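Local coordinates for 5'-nucleotidase SURE (Aquifex aeolicus, PDB 2WQK) that probably hydrolyses nucleoside 5'-monophosphates to nucleoside and phosphate with the help of one divalent metal ion per subunit, at the interface of chains A and B. Coordinates in Å, arbitrary orientation; residue numbers count along the deposited sequence, not the author numbering. Chains: chain A/B, 5'-nucleotidase SURE.

Contact 1: the interface of chains A and B. Residues chain A 46, 48, 74, 114, 117; chain B 101, 105, 183, 185, 187.
B:Arg183 runs extended from CG to NE, while A:Glu114 bends at its second torsion (chi2 -69°). The side chains approach at about a right angle, but their flat ends are nearly coplanar, 5° apart, and form an end-on salt bridge. NH1 of B:Arg183 donates to OE1 of A:Glu114 at 2.8 Å. NH2 of B:Arg183 donates to OE2 of A:Glu114 at 2.9 Å. Both carboxylate oxygens use their syn lone pairs here. The anti lone pair of OE2 takes the phenol hydroxyl of B:Tyr105, with OH to OE2 of A:Glu114 at 2.6 Å. A:His74 NE2 adds a bond to OE1 of A:Glu114 at 2.7 Å, arriving from above the carboxylate plane. At least four donors, from A:His74, B:Arg183 and B:Tyr105, hold this carboxylate and should fix its rotation; they probably also stabilise its negative charge.

The other edge of the imidazole faces chain B. A:His74 ND1 donates to B:Glu187 OE1 at 2.6 Å, nearly straight and in the ring plane. The ring thus links two carboxylates, one from each chain. Methyl CD2 of A:Leu46 sits over the centre of one imidazole face. The same methyl lies toward the rim of one guanidinium face of B:Arg183, and B:Glu101 CB toward the rim of the other.

Nearby, A:Ile117 and B:Glu101 run antiparallel alongside each other. Water 1 joins A:Ile117 O to B:Glu101 OE2. The rings of A:Phe48 and B:Tyr185 meet edge-to-face, planes 89° apart.

This is a charged, hydrogen-bonded patch of the subunit interface. Chain A brings helices 69-80 and 107-117 and the loops of A:Leu46 and A:Phe48. Chain B meets them with 3-10 helix 100-105, the loops of B:Arg183 and B:Tyr185 and the start of strand 186-193.

Contact 2: the interface of chains A and B. Residues chain A 185, 187, 203-205; chain B 46, 48.
Carboxylate oxygen OE2 of A:Glu187 is approached by two side chains of chain B. Methyl CD2 of B:Leu46 lies 3.6 Å from OE2 of A:Glu187, and CZ of B:Phe48 comes near the same oxygen at 4.0 Å. No hydrogen bond crosses among the residues of this patch, which is mainly apolar packing at the subunit interface.

B:Phe48 does most of the work. It comes from a loop, and the partner hides 79 Å² of its surface. Its CG is turned roughly away from the carbonyl carbon and beside the backbone N (chi1 -86°), which points the ring across the boundary at chain A. There it meets A:Tyr185 tip to tip. The two ring planes are nearly perpendicular, at 89°, in an edge-to-face arrangement with centroids 5.2 Å apart. The tip of B:Phe48 does not lie over the centre of the tyrosine ring. It meets the CZ and hydroxyl end, past the ring rim, with CZ of B:Phe48 3.4 Å from CZ of A:Tyr185.

The CD2 and CE2 rim of the phenylalanine slots into strand 199-206 of chain A. Methyl CG2 of A:Ile203 lies on one side of the ring plane, 3.9 Å from CE2 of B:Phe48. CB of A:Ala205 lies on the other side, also 3.9 Å from CE2 of B:Phe48. The small alanine side chain probably lets the aromatic ring sit close to the strand. The backbone carbonyl A:Ile203 O is nearer the ring plane, beyond CD2 of B:Phe48 at 3.5 Å.

An alanine in place of B:Phe48 would probably open a gap between A:Tyr185 and the strand, leaving the tyrosine without its aromatic partner and A:Ile203 and A:Ala205 less well covered.

B:Leu46 flanks the ring and crosses A:Ile203 at about a right angle. Methyl meets methyl there, with CD1 of A:Ile203 4.0 Å from CD1 of B:Leu46.

Contact 1: the interface of chains A and B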
loop_
_atom_site.group_PDB
_atom_site.type_symbol
_atom_site.label_atom_id
_atom_site.label_comp_id
_atom_site.label_asym_id
_atom_site.label_seq_id
_atom_site.Cartn_x
_atom_site.Cartn_y
_atom_site.Cartn_z
ATOM N N LEU A 46 -4.482 0.916 15.558
ATOM C CA LEU A 46 -3.348 1.327 16.388
ATOM C C LEU A 46 -2.119 0.448 16.025
ATOM O O LEU A 46 -2.251 -0.794 15.816
ATOM C CB LEU A 46 -3.793 1.237 17.860
ATOM C CG LEU A 46 -3.102 1.891 19.037
ATOM C CD1 LEU A 46 -2.771 3.343 18.776
ATOM C CD2 LEU A 46 -4.011 1.694 20.269
ATOM N N PHE A 48 1.175 -1.392 16.740
ATOM C CA PHE A 48 1.862 -1.992 17.875
ATOM C C PHE A 48 3.171 -2.634 17.454
ATOM O O PHE A 48 4.009 -2.909 18.307
ATOM C CB PHE A 48 0.971 -3.068 18.527
ATOM C CG PHE A 48 -0.019 -2.486 19.482
ATOM C CD1 PHE A 48 -1.364 -2.413 19.161
ATOM C CD2 PHE A 48 0.411 -1.941 20.671
ATOM C CE1 PHE A 48 -2.277 -1.825 20.050
ATOM C CE2 PHE A 48 -0.478 -1.343 21.550
ATOM C CZ PHE A 48 -1.825 -1.279 21.245
ATOM N N HIS A 74 -3.159 8.453 20.554
ATOM C CA HIS A 74 -2.422 7.823 21.624
ATOM C C HIS A 74 -1.064 8.489 21.890
ATOM O O HIS A 74 -0.692 8.709 23.091
ATOM C CB HIS A 74 -2.302 6.306 21.387
ATOM C CG HIS A 74 -3.599 5.580 21.622
ATOM N ND1 HIS A 74 -3.778 4.696 22.664
ATOM C CD2 HIS A 74 -4.779 5.614 20.961
ATOM C CE1 HIS A 74 -5.023 4.238 22.644
ATOM N NE2 HIS A 74 -5.654 4.772 21.616
ATOM N N GLU A 114 -11.118 6.599 19.623
ATOM C CA GLU A 114 -9.915 6.383 20.438
ATOM C C GLU A 114 -9.833 7.368 21.611
ATOM O O GLU A 114 -9.433 7.015 22.732
ATOM C CB GLU A 114 -8.645 6.392 19.586
ATOM C CG GLU A 114 -8.574 5.215 18.644
ATOM C CD GLU A 114 -8.356 3.849 19.330
ATOM O OE1 GLU A 114 -7.969 3.785 20.515
ATOM O OE2 GLU A 114 -8.572 2.818 18.649
ATOM N N ILE A 117 -12.153 6.004 24.117
ATOM C CA ILE A 117 -11.560 4.784 24.745
ATOM C C ILE A 117 -10.609 5.197 25.875
ATOM O O ILE A 117 -10.546 4.538 26.937
ATOM C CB ILE A 117 -10.823 3.923 23.716
ATOM C CG1 ILE A 117 -11.854 3.210 22.844
ATOM C CG2 ILE A 117 -9.854 2.876 24.365
ATOM C CD1 ILE A 117 -11.258 2.503 21.623
ATOM N N GLU B 101 -11.930 -3.671 21.987
ATOM C CA GLU B 101 -12.035 -2.430 21.262
ATOM C C GLU B 101 -11.470 -2.553 19.824
ATOM O O GLU B 101 -11.821 -1.769 18.919
ATOM C CB GLU B 101 -11.455 -1.260 22.157
ATOM C CG GLU B 101 -12.485 -0.725 23.227
ATOM C CD GLU B 101 -11.899 -0.217 24.568
ATOM O OE1 GLU B 101 -10.699 -0.357 24.802
ATOM O OE2 GLU B 101 -12.663 0.328 25.407
ATOM N N TYR B 105 -11.767 -2.322 13.888
ATOM C CA TYR B 105 -10.763 -2.303 12.840
ATOM C C TYR B 105 -10.648 -3.634 12.068
ATOM O O TYR B 105 -9.842 -3.785 11.147
ATOM C CB TYR B 105 -9.373 -1.982 13.424
ATOM C CG TYR B 105 -9.309 -0.652 14.160
ATOM C CD1 TYR B 105 -9.449 0.508 13.472
ATOM C CD2 TYR B 105 -9.152 -0.580 15.509
ATOM C CE1 TYR B 105 -9.408 1.720 14.122
ATOM C CE2 TYR B 105 -9.098 0.640 16.174
ATOM C CZ TYR B 105 -9.218 1.800 15.461
ATOM O OH TYR B 105 -9.167 3.039 16.103
ATOM N N ARG B 183 -9.572 -3.076 26.279
ATOM C CA ARG B 183 -8.301 -3.690 25.897
ATOM C C ARG B 183 -7.586 -4.320 27.088
ATOM O O ARG B 183 -7.305 -3.671 28.073
ATOM C CB ARG B 183 -7.386 -2.668 25.229
ATOM C CG ARG B 183 -7.792 -2.393 23.793
ATOM C CD ARG B 183 -7.248 -1.101 23.300
ATOM N NE ARG B 183 -7.551 -0.945 21.883
ATOM C CZ ARG B 183 -7.661 0.222 21.246
ATOM N NH1 ARG B 183 -7.515 1.354 21.915
ATOM N NH2 ARG B 183 -7.977 0.249 19.961
ATOM N N TYR B 185 -4.795 -5.045 28.158
ATOM C CA TYR B 185 -3.355 -4.801 28.292
ATOM C C TYR B 185 -3.084 -3.360 28.712
ATOM O O TYR B 185 -3.956 -2.491 28.605
ATOM C CB TYR B 185 -2.618 -5.097 26.986
ATOM C CG TYR B 185 -3.042 -4.210 25.835
ATOM C CD1 TYR B 185 -2.475 -2.946 25.668
ATOM C CD2 TYR B 185 -3.996 -4.645 24.922
ATOM C CE1 TYR B 185 -2.857 -2.116 24.617
ATOM C CE2 TYR B 185 -4.393 -3.819 23.860
ATOM C CZ TYR B 185 -3.816 -2.560 23.722
ATOM O OH TYR B 185 -4.210 -1.741 22.678
ATOM N N GLU B 187 -0.807 0.040 28.058
ATOM C CA GLU B 187 -0.099 0.681 26.975
ATOM C C GLU B 187 1.072 1.473 27.534
ATOM O O GLU B 187 0.902 2.257 28.455
ATOM C CB GLU B 187 -1.060 1.584 26.233
ATOM C CG GLU B 187 -0.500 2.288 25.054
ATOM C CD GLU B 187 -1.607 2.919 24.215
ATOM O OE1 GLU B 187 -1.964 4.062 24.454
ATOM O OE2 GLU B 187 -2.146 2.235 23.337
HETATM O O HOH W 1 -11.874 2.094 27.564
#

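Contact 2: the interface of chains A and B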
loop_
_atom_site.group_PDB
_atom_site.type_symbol
_atom_site.label_atom_id
_atom_site.label_comp_id
_atom_site.label_asym_id
_atom_site.label_seq_id
_atom_site.Cartn_x
_atom_site.Cartn_y
_atom_site.Cartn_z
ATOM N N TYR A 185 -28.543 4.956 -0.736
ATOM C CA TYR A 185 -28.392 4.694 -2.177
ATOM C C TYR A 185 -28.752 3.246 -2.521
ATOM O O TYR A 185 -28.812 2.368 -1.639
ATOM C CB TYR A 185 -26.975 4.998 -2.649
ATOM C CG TYR A 185 -25.924 4.156 -1.963
ATOM C CD1 TYR A 185 -25.604 2.888 -2.449
ATOM C CD2 TYR A 185 -25.252 4.637 -0.842
ATOM C CE1 TYR A 185 -24.639 2.100 -1.825
ATOM C CE2 TYR A 185 -24.285 3.863 -0.207
ATOM C CZ TYR A 185 -23.988 2.596 -0.708
ATOM O OH TYR A 185 -23.038 1.836 -0.056
ATOM N N GLU A 187 -27.700 -0.113 -4.603
ATOM C CA GLU A 187 -26.505 -0.770 -5.106
ATOM C C GLU A 187 -26.830 -1.578 -6.361
ATOM O O GLU A 187 -27.741 -2.390 -6.377
ATOM C CB GLU A 187 -25.941 -1.662 -4.002
ATOM C CG GLU A 187 -24.695 -2.404 -4.339
ATOM C CD GLU A 187 -24.043 -2.981 -3.085
ATOM O OE1 GLU A 187 -24.298 -4.146 -2.773
ATOM O OE2 GLU A 187 -23.309 -2.244 -2.379
ATOM N N ILE A 203 -19.209 -2.210 -8.668
ATOM C CA ILE A 203 -20.285 -1.948 -7.731
ATOM C C ILE A 203 -20.613 -0.459 -7.781
ATOM O O ILE A 203 -19.758 0.401 -7.458
ATOM C CB ILE A 203 -19.919 -2.344 -6.292
ATOM C CG1 ILE A 203 -19.403 -3.793 -6.234
ATOM C CG2 ILE A 203 -21.119 -2.142 -5.389
ATOM C CD1 ILE A 203 -18.892 -4.227 -4.828
ATOM N N ALA A 204 -21.817 -0.156 -8.251
ATOM C CA ALA A 204 -22.253 1.234 -8.401
ATOM C C ALA A 204 -23.248 1.627 -7.331
ATOM O O ALA A 204 -24.105 0.815 -6.951
ATOM C CB ALA A 204 -22.874 1.471 -9.780
ATOM N N ALA A 205 -23.148 2.879 -6.890
ATOM C CA ALA A 205 -24.119 3.500 -5.995
ATOM C C ALA A 205 -25.049 4.403 -6.851
ATOM O O ALA A 205 -24.565 5.308 -7.535
ATOM C CB ALA A 205 -23.413 4.322 -4.929
ATOM N N LEU B 46 -16.105 -0.981 1.383
ATOM C CA LEU B 46 -16.697 -1.385 0.097
ATOM C C LEU B 46 -16.130 -0.501 -1.027
ATOM O O LEU B 46 -16.006 0.742 -0.837
ATOM C CB LEU B 46 -18.225 -1.306 0.261
ATOM C CG LEU B 46 -19.271 -1.956 -0.621
ATOM C CD1 LEU B 46 -18.929 -3.399 -0.933
ATOM C CD2 LEU B 46 -20.652 -1.777 0.070
ATOM N N PHE B 48 -16.257 1.360 -4.377
ATOM C CA PHE B 48 -17.316 1.928 -5.240
ATOM C C PHE B 48 -16.815 2.569 -6.517
ATOM O O PHE B 48 -17.613 2.868 -7.447
ATOM C CB PHE B 48 -18.104 2.989 -4.473
ATOM C CG PHE B 48 -19.208 2.406 -3.673
ATOM C CD1 PHE B 48 -19.127 2.341 -2.300
ATOM C CD2 PHE B 48 -20.303 1.864 -4.307
ATOM C CE1 PHE B 48 -20.156 1.766 -1.565
ATOM C CE2 PHE B 48 -21.320 1.274 -3.598
ATOM C CZ PHE B 48 -21.260 1.223 -2.222
#

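The C-alpha centres of contact 1 and contact 2 are about 31 Å apart, in one two-fold symmetric interface between identical chains. Residues 46, 48, 185 and 187 serve in both, with the chains exchanged. Each contact therefore has a twin near the other. Contact 1 adds the charged network to the shared aromatic pair. Contact 2 adds strand 199-206 to the same pair. Together they suggest that each subunit lends the segment with residues 185 and 187 to its partner at both ends of the interface. The deposited assembly holds four copies, and this pairing probably forms a dimer within it.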